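PDB 4V36: lysyl-trna-dependent l-ysyl-phosphatidylgycerol synthase, which probably transfers lysine from lysyl-tRNA to the membrane lipid phosphatidylglycerol, a modification linked to bacterial resistance. Local coordinates for residues A[161-169]-A[198-209]. Numbering follows the deposited sequence.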
ATOM      1  N   PHE A 161      -2.722 -14.154  20.632  1.00 30.15           N
ATOM      2  CA  PHE A 161      -2.530 -14.220  19.190  1.00 25.38           C
ATOM      3  C   PHE A 161      -1.662 -13.062  18.702  1.00 22.70           C
ATOM      4  O   PHE A 161      -0.757 -13.255  17.891  1.00 32.97           O
ATOM      5  CB  PHE A 161      -3.880 -14.210  18.470  1.00 19.42           C
ATOM      6  CG  PHE A 161      -3.775 -14.378  16.982  1.00 19.85           C
ATOM      7  CD1 PHE A 161      -3.395 -15.593  16.437  1.00 18.41           C
ATOM      8  CD2 PHE A 161      -4.066 -13.328  16.128  1.00 22.96           C
ATOM      9  CE1 PHE A 161      -3.299 -15.754  15.067  1.00 20.33           C
ATOM     10  CE2 PHE A 161      -3.972 -13.484  14.759  1.00 23.85           C
ATOM     11  CZ  PHE A 161      -3.588 -14.698  14.227  1.00 15.64           C
ATOM     12  N   LEU A 162      -1.941 -11.865  19.207  1.00 20.06           N
ATOM     13  CA  LEU A 162      -1.180 -10.678  18.830  1.00 24.09           C
ATOM     14  C   LEU A 162       0.267 -10.765  19.308  1.00 21.16           C
ATOM     15  O   LEU A 162       1.183 -10.319  18.616  1.00 19.90           O
ATOM     16  CB  LEU A 162      -1.845  -9.419  19.388  1.00 19.82           C
ATOM     17  CG  LEU A 162      -3.233  -9.100  18.827  1.00 28.13           C
ATOM     18  CD1 LEU A 162      -3.804  -7.847  19.474  1.00 30.01           C
ATOM     19  CD2 LEU A 162      -3.179  -8.947  17.316  1.00 24.51           C
ATOM     20  N   ASN A 163       0.469 -11.342  20.489  1.00 19.55           N
ATOM     21  CA  ASN A 163       1.815 -11.550  21.015  1.00 20.96           C
ATOM     22  C   ASN A 163       2.647 -12.435  20.096  1.00 17.88           C
ATOM     23  O   ASN A 163       3.832 -12.179  19.881  1.00 18.80           O
ATOM     24  CB  ASN A 163       1.761 -12.165  22.414  1.00 20.86           C
ATOM     25  CG  ASN A 163       1.407 -11.153  23.482  1.00 24.85           C
ATOM     26  OD1 ASN A 163       1.552  -9.948  23.284  1.00 23.96           O
ATOM     27  ND2 ASN A 163       0.947 -11.640  24.629  1.00 28.65           N
ATOM     28  N   GLU A 164       2.020 -13.475  19.556  1.00 17.76           N
ATOM     29  CA  GLU A 164       2.697 -14.389  18.643  1.00 19.53           C
ATOM     30  C   GLU A 164       3.028 -13.698  17.323  1.00 22.22           C
ATOM     31  O   GLU A 164       4.037 -14.007  16.688  1.00 17.69           O
ATOM     32  CB  GLU A 164       1.839 -15.631  18.392  1.00 19.28           C
ATOM     33  CG  GLU A 164       1.625 -16.488  19.629  1.00 35.48           C
ATOM     34  CD  GLU A 164       0.644 -17.621  19.399  1.00 52.96           C
ATOM     35  OE1 GLU A 164       0.115 -17.732  18.273  1.00 59.20           O
ATOM     36  OE2 GLU A 164       0.399 -18.399  20.344  1.00 62.97           O
ATOM     37  N   LEU A 165       2.175 -12.764  16.916  1.00 16.05           N
ATOM     38  CA  LEU A 165       2.420 -11.994  15.703  1.00 13.74           C
ATOM     39  C   LEU A 165       3.528 -10.974  15.928  1.00 14.94           C
ATOM     40  O   LEU A 165       4.324 -10.703  15.030  1.00 18.38           O
ATOM     41  CB  LEU A 165       1.146 -11.286  15.238  1.00 17.82           C
ATOM     42  CG  LEU A 165      -0.052 -12.165  14.875  1.00 20.97           C
ATOM     43  CD1 LEU A 165      -1.173 -11.314  14.307  1.00 16.47           C
ATOM     44  CD2 LEU A 165       0.345 -13.253  13.894  1.00  9.10           C
ATOM     45  N   ARG A 166       3.573 -10.410  17.132  1.00 15.04           N
ATOM     46  CA  ARG A 166       4.580  -9.408  17.468  1.00 22.01           C
ATOM     47  C   ARG A 166       5.977 -10.018  17.486  1.00 23.39           C
ATOM     48  O   ARG A 166       6.937  -9.406  17.017  1.00 19.37           O
ATOM     49  CB  ARG A 166       4.273  -8.759  18.820  1.00 15.25           C
ATOM     50  CG  ARG A 166       5.290  -7.708  19.235  1.00 18.76           C
ATOM     51  CD  ARG A 166       4.914  -7.043  20.550  1.00 26.97           C
ATOM     52  NE  ARG A 166       3.665  -6.292  20.455  1.00 22.58           N
ATOM     53  CZ  ARG A 166       3.569  -5.061  19.965  1.00 30.40           C
ATOM     54  NH1 ARG A 166       4.649  -4.436  19.514  1.00 17.65           N
ATOM     55  NH2 ARG A 166       2.390  -4.454  19.918  1.00 32.25           N
ATOM     56  N   GLN A 167       6.082 -11.227  18.032  1.00 17.86           N
ATOM     57  CA  GLN A 167       7.351 -11.948  18.070  1.00 13.94           C
ATOM     58  C   GLN A 167       7.880 -12.185  16.660  1.00 23.51           C
ATOM     59  O   GLN A 167       9.073 -12.036  16.401  1.00 26.78           O
ATOM     60  CB  GLN A 167       7.193 -13.278  18.808  1.00 19.48           C
ATOM     61  CG  GLN A 167       6.887 -13.128  20.290  1.00 39.70           C
ATOM     62  CD  GLN A 167       6.568 -14.451  20.960  1.00 49.43           C
ATOM     63  OE1 GLN A 167       6.551 -15.499  20.315  1.00 53.78           O
ATOM     64  NE2 GLN A 167       6.312 -14.407  22.262  1.00 51.85           N
ATOM     65  N   VAL A 168       6.980 -12.551  15.754  1.00 23.02           N
ATOM     66  CA  VAL A 168       7.329 -12.723  14.349  1.00 23.13           C
ATOM     67  C   VAL A 168       7.710 -11.382  13.722  1.00 22.13           C
ATOM     68  O   VAL A 168       8.690 -11.286  12.982  1.00 21.81           O
ATOM     69  CB  VAL A 168       6.167 -13.353  13.554  1.00 21.75           C
ATOM     70  CG1 VAL A 168       6.465 -13.340  12.062  1.00 17.94           C
ATOM     71  CG2 VAL A 168       5.896 -14.769  14.042  1.00 20.14           C
ATOM     72  N   SER A 169       6.932 -10.351  14.034  1.00 19.18           N
ATOM     73  CA  SER A 169       7.171  -9.016  13.498  1.00 14.93           C
ATOM     74  C   SER A 169       8.499  -8.435  13.980  1.00 17.19           C
ATOM     75  O   SER A 169       9.295  -7.951  13.176  1.00 22.87           O
ATOM     76  CB  SER A 169       6.024  -8.076  13.878  1.00 11.85           C
ATOM     77  OG  SER A 169       6.285  -6.752  13.446  1.00 13.81           O
ATOM     78  N   VAL A 198      -2.122 -16.383   8.404  1.00 17.61           N
ATOM     79  CA  VAL A 198      -0.906 -16.874   9.041  1.00 23.46           C
ATOM     80  C   VAL A 198      -0.401 -18.163   8.399  1.00 30.85           C
ATOM     81  O   VAL A 198      -1.170 -18.921   7.807  1.00 29.18           O
ATOM     82  CB  VAL A 198      -1.116 -17.123  10.549  1.00 18.85           C
ATOM     83  CG1 VAL A 198      -1.450 -15.823  11.267  1.00 21.66           C
ATOM     84  CG2 VAL A 198      -2.209 -18.158  10.771  1.00 22.20           C
ATOM     85  N   LEU A 199       0.901 -18.396   8.516  1.00 21.41           N
ATOM     86  CA  LEU A 199       1.501 -19.648   8.077  1.00 21.61           C
ATOM     87  C   LEU A 199       2.093 -20.374   9.279  1.00 24.01           C
ATOM     88  O   LEU A 199       3.003 -19.866   9.936  1.00 23.58           O
ATOM     89  CB  LEU A 199       2.579 -19.400   7.021  1.00 19.43           C
ATOM     90  CG  LEU A 199       3.146 -20.661   6.364  1.00 25.75           C
ATOM     91  CD1 LEU A 199       2.096 -21.324   5.486  1.00 19.90           C
ATOM     92  CD2 LEU A 199       4.404 -20.350   5.565  1.00 24.84           C
ATOM     93  N   LYS A 200       1.566 -21.558   9.569  1.00 25.30           N
ATOM     94  CA  LYS A 200       2.014 -22.327  10.723  1.00 28.73           C
ATOM     95  C   LYS A 200       2.838 -23.540  10.313  1.00 30.25           C
ATOM     96  O   LYS A 200       2.634 -24.108   9.243  1.00 33.70           O
ATOM     97  CB  LYS A 200       0.818 -22.781  11.562  1.00 30.00           C
ATOM     98  CG  LYS A 200       0.044 -21.653  12.222  1.00 29.76           C
ATOM     99  CD  LYS A 200      -1.085 -22.207  13.076  1.00 30.96           C
ATOM    100  CE  LYS A 200      -1.846 -21.102  13.784  1.00 36.36           C
ATOM    101  NZ  LYS A 200      -2.945 -21.648  14.627  1.00 31.01           N
ATOM    102  N   SER A 201       3.770 -23.931  11.177  1.00 32.70           N
ATOM    103  CA  SER A 201       4.549 -25.144  10.968  1.00 31.59           C
ATOM    104  C   SER A 201       3.739 -26.360  11.399  1.00 39.42           C
ATOM    105  O   SER A 201       2.566 -26.234  11.749  1.00 39.43           O
ATOM    106  CB  SER A 201       5.865 -25.078  11.743  1.00 30.83           C
ATOM    107  OG  SER A 201       5.625 -24.938  13.132  1.00 32.58           O
ATOM    108  N   GLU A 202       4.363 -27.533  11.373  1.00 41.60           N
ATOM    109  CA  GLU A 202       3.702 -28.757  11.815  1.00 41.15           C
ATOM    110  C   GLU A 202       3.368 -28.704  13.301  1.00 42.52           C
ATOM    111  O   GLU A 202       2.342 -29.227  13.737  1.00 40.97           O
ATOM    112  CB  GLU A 202       4.577 -29.978  11.527  1.00 53.59           C
ATOM    113  CG  GLU A 202       4.599 -30.397  10.072  1.00 59.70           C
ATOM    114  CD  GLU A 202       5.475 -31.609   9.836  1.00 64.38           C
ATOM    115  OE1 GLU A 202       6.347 -31.884  10.687  1.00 61.18           O
ATOM    116  OE2 GLU A 202       5.288 -32.288   8.804  1.00 69.20           O
ATOM    117  N   GLU A 203       4.238 -28.060  14.072  1.00 44.85           N
ATOM    118  CA  GLU A 203       4.054 -27.946  15.514  1.00 45.47           C
ATOM    119  C   GLU A 203       3.013 -26.886  15.859  1.00 42.09           C
ATOM    120  O   GLU A 203       2.693 -26.673  17.028  1.00 47.37           O
ATOM    121  CB  GLU A 203       5.383 -27.618  16.202  1.00 51.87           C
ATOM    122  CG  GLU A 203       6.452 -28.700  16.073  1.00 57.19           C
ATOM    123  CD  GLU A 203       7.153 -28.685  14.726  1.00 66.04           C
ATOM    124  OE1 GLU A 203       6.913 -27.745  13.937  1.00 69.06           O
ATOM    125  OE2 GLU A 203       7.945 -29.612  14.455  1.00 68.11           O
ATOM    126  N   GLY A 204       2.489 -26.222  14.833  1.00 36.11           N
ATOM    127  CA  GLY A 204       1.468 -25.209  15.020  1.00 32.40           C
ATOM    128  C   GLY A 204       2.046 -23.853  15.366  1.00 34.53           C
ATOM    129  O   GLY A 204       1.338 -22.974  15.859  1.00 39.46           O
ATOM    130  N   GLU A 205       3.339 -23.678  15.108  1.00 27.72           N
ATOM    131  CA  GLU A 205       4.006 -22.418  15.402  1.00 27.18           C
ATOM    132  C   GLU A 205       3.898 -21.444  14.235  1.00 28.20           C
ATOM    133  O   GLU A 205       4.283 -21.762  13.109  1.00 36.58           O
ATOM    134  CB  GLU A 205       5.477 -22.653  15.748  1.00 36.07           C
ATOM    135  CG  GLU A 205       6.224 -21.385  16.128  1.00 38.55           C
ATOM    136  CD  GLU A 205       7.704 -21.621  16.352  1.00 52.51           C
ATOM    137  OE1 GLU A 205       8.183 -22.735  16.050  1.00 53.86           O
ATOM    138  OE2 GLU A 205       8.387 -20.692  16.830  1.00 59.46           O
ATOM    139  N   ILE A 206       3.370 -20.257  14.513  1.00 21.86           N
ATOM    140  CA  ILE A 206       3.240 -19.213  13.506  1.00 23.13           C
ATOM    141  C   ILE A 206       4.611 -18.692  13.089  1.00 20.95           C
ATOM    142  O   ILE A 206       5.354 -18.156  13.910  1.00 26.56           O
ATOM    143  CB  ILE A 206       2.386 -18.039  14.022  1.00 22.59           C
ATOM    144  CG1 ILE A 206       0.997 -18.532  14.437  1.00 21.04           C
ATOM    145  CG2 ILE A 206       2.279 -16.949  12.970  1.00 21.44           C
ATOM    146  CD1 ILE A 206       0.103 -17.444  14.991  1.00 24.60           C
ATOM    147  N   VAL A 207       4.942 -18.853  11.812  1.00 13.55           N
ATOM    148  CA  VAL A 207       6.236 -18.409  11.306  1.00 19.30           C
ATOM    149  C   VAL A 207       6.103 -17.230  10.348  1.00 23.50           C
ATOM    150  O   VAL A 207       7.103 -16.644   9.938  1.00 27.11           O
ATOM    151  CB  VAL A 207       6.983 -19.549  10.588  1.00 15.98           C
ATOM    152  CG1 VAL A 207       7.143 -20.744  11.516  1.00 22.47           C
ATOM    153  CG2 VAL A 207       6.252 -19.946   9.318  1.00 12.97           C
ATOM    154  N   ALA A 208       4.867 -16.886   9.994  1.00 13.61           N
ATOM    155  CA  ALA A 208       4.614 -15.766   9.089  1.00 20.46           C
ATOM    156  C   ALA A 208       3.173 -15.277   9.199  1.00 17.91           C
ATOM    157  O   ALA A 208       2.274 -16.052   9.518  1.00 17.33           O
ATOM    158  CB  ALA A 208       4.926 -16.164   7.650  1.00 15.23           C
ATOM    159  N   PHE A 209       2.954 -13.992   8.934  1.00 15.72           N
ATOM    160  CA  PHE A 209       1.598 -13.453   8.926  1.00  8.82           C
ATOM    161  C   PHE A 209       1.429 -12.308   7.935  1.00 19.70           C
ATOM    162  O   PHE A 209       2.384 -11.600   7.612  1.00 18.21           O
ATOM    163  CB  PHE A 209       1.189 -12.990  10.329  1.00  8.62           C
ATOM    164  CG  PHE A 209       1.836 -11.701  10.765  1.00 18.68           C
ATOM    165  CD1 PHE A 209       3.065 -11.709  11.403  1.00 10.16           C
ATOM    166  CD2 PHE A 209       1.201 -10.484  10.558  1.00 11.64           C
ATOM    167  CE1 PHE A 209       3.658 -10.528  11.811  1.00 13.31           C
ATOM    168  CE2 PHE A 209       1.789  -9.302  10.964  1.00 12.89           C
ATOM    169  CZ  PHE A 209       3.018  -9.324  11.593  1.00 18.19           C
TER
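The ring of F209 lies against the backbone of helix 161-169 as well as its side chains: CE1 comes within 3.3 Å of the carbonyl O of L165, the same oxygen that accepts the helical bond from S169 N. L165 CB stands over the centre of one ring face, 4.2 Å above its plane, and L165 CD2 meets F209 CB at 3.7 Å, while V168 CG1 and S169 N meet the ring at its edge. The bond to CB of F209 points at the helix, and chi1 of 74°, with CG between the backbone N and the carbonyl carbon, sets the ring alongside L165 and V168. Strand 206-209 crosses helix segment 161-169 at about 80°; the helix packs on a mixed β-sheet, consistent with the acetyltransferase clan of this family. At a classic bulge V207 and A208 both face L199 and point away from the helix, whereas I206 and F209, on either side in sequence, point toward it. V168 CG2 rests 3.4 Å from the carbonyl O of I206. I206 CD1 touches F161 CE1 at 3.8 Å and lies 3.3 Å from E164 OE1. F161 CG is anti to the backbone N (chi1 -176°), which carries CZ to V198 CG1 at 3.8 Å. The F209 side chain lies about 7 Å from the bound lysine amide, and the neighbouring S169 OG is hydrogen-bonded to R227, a ligand-pocket residue.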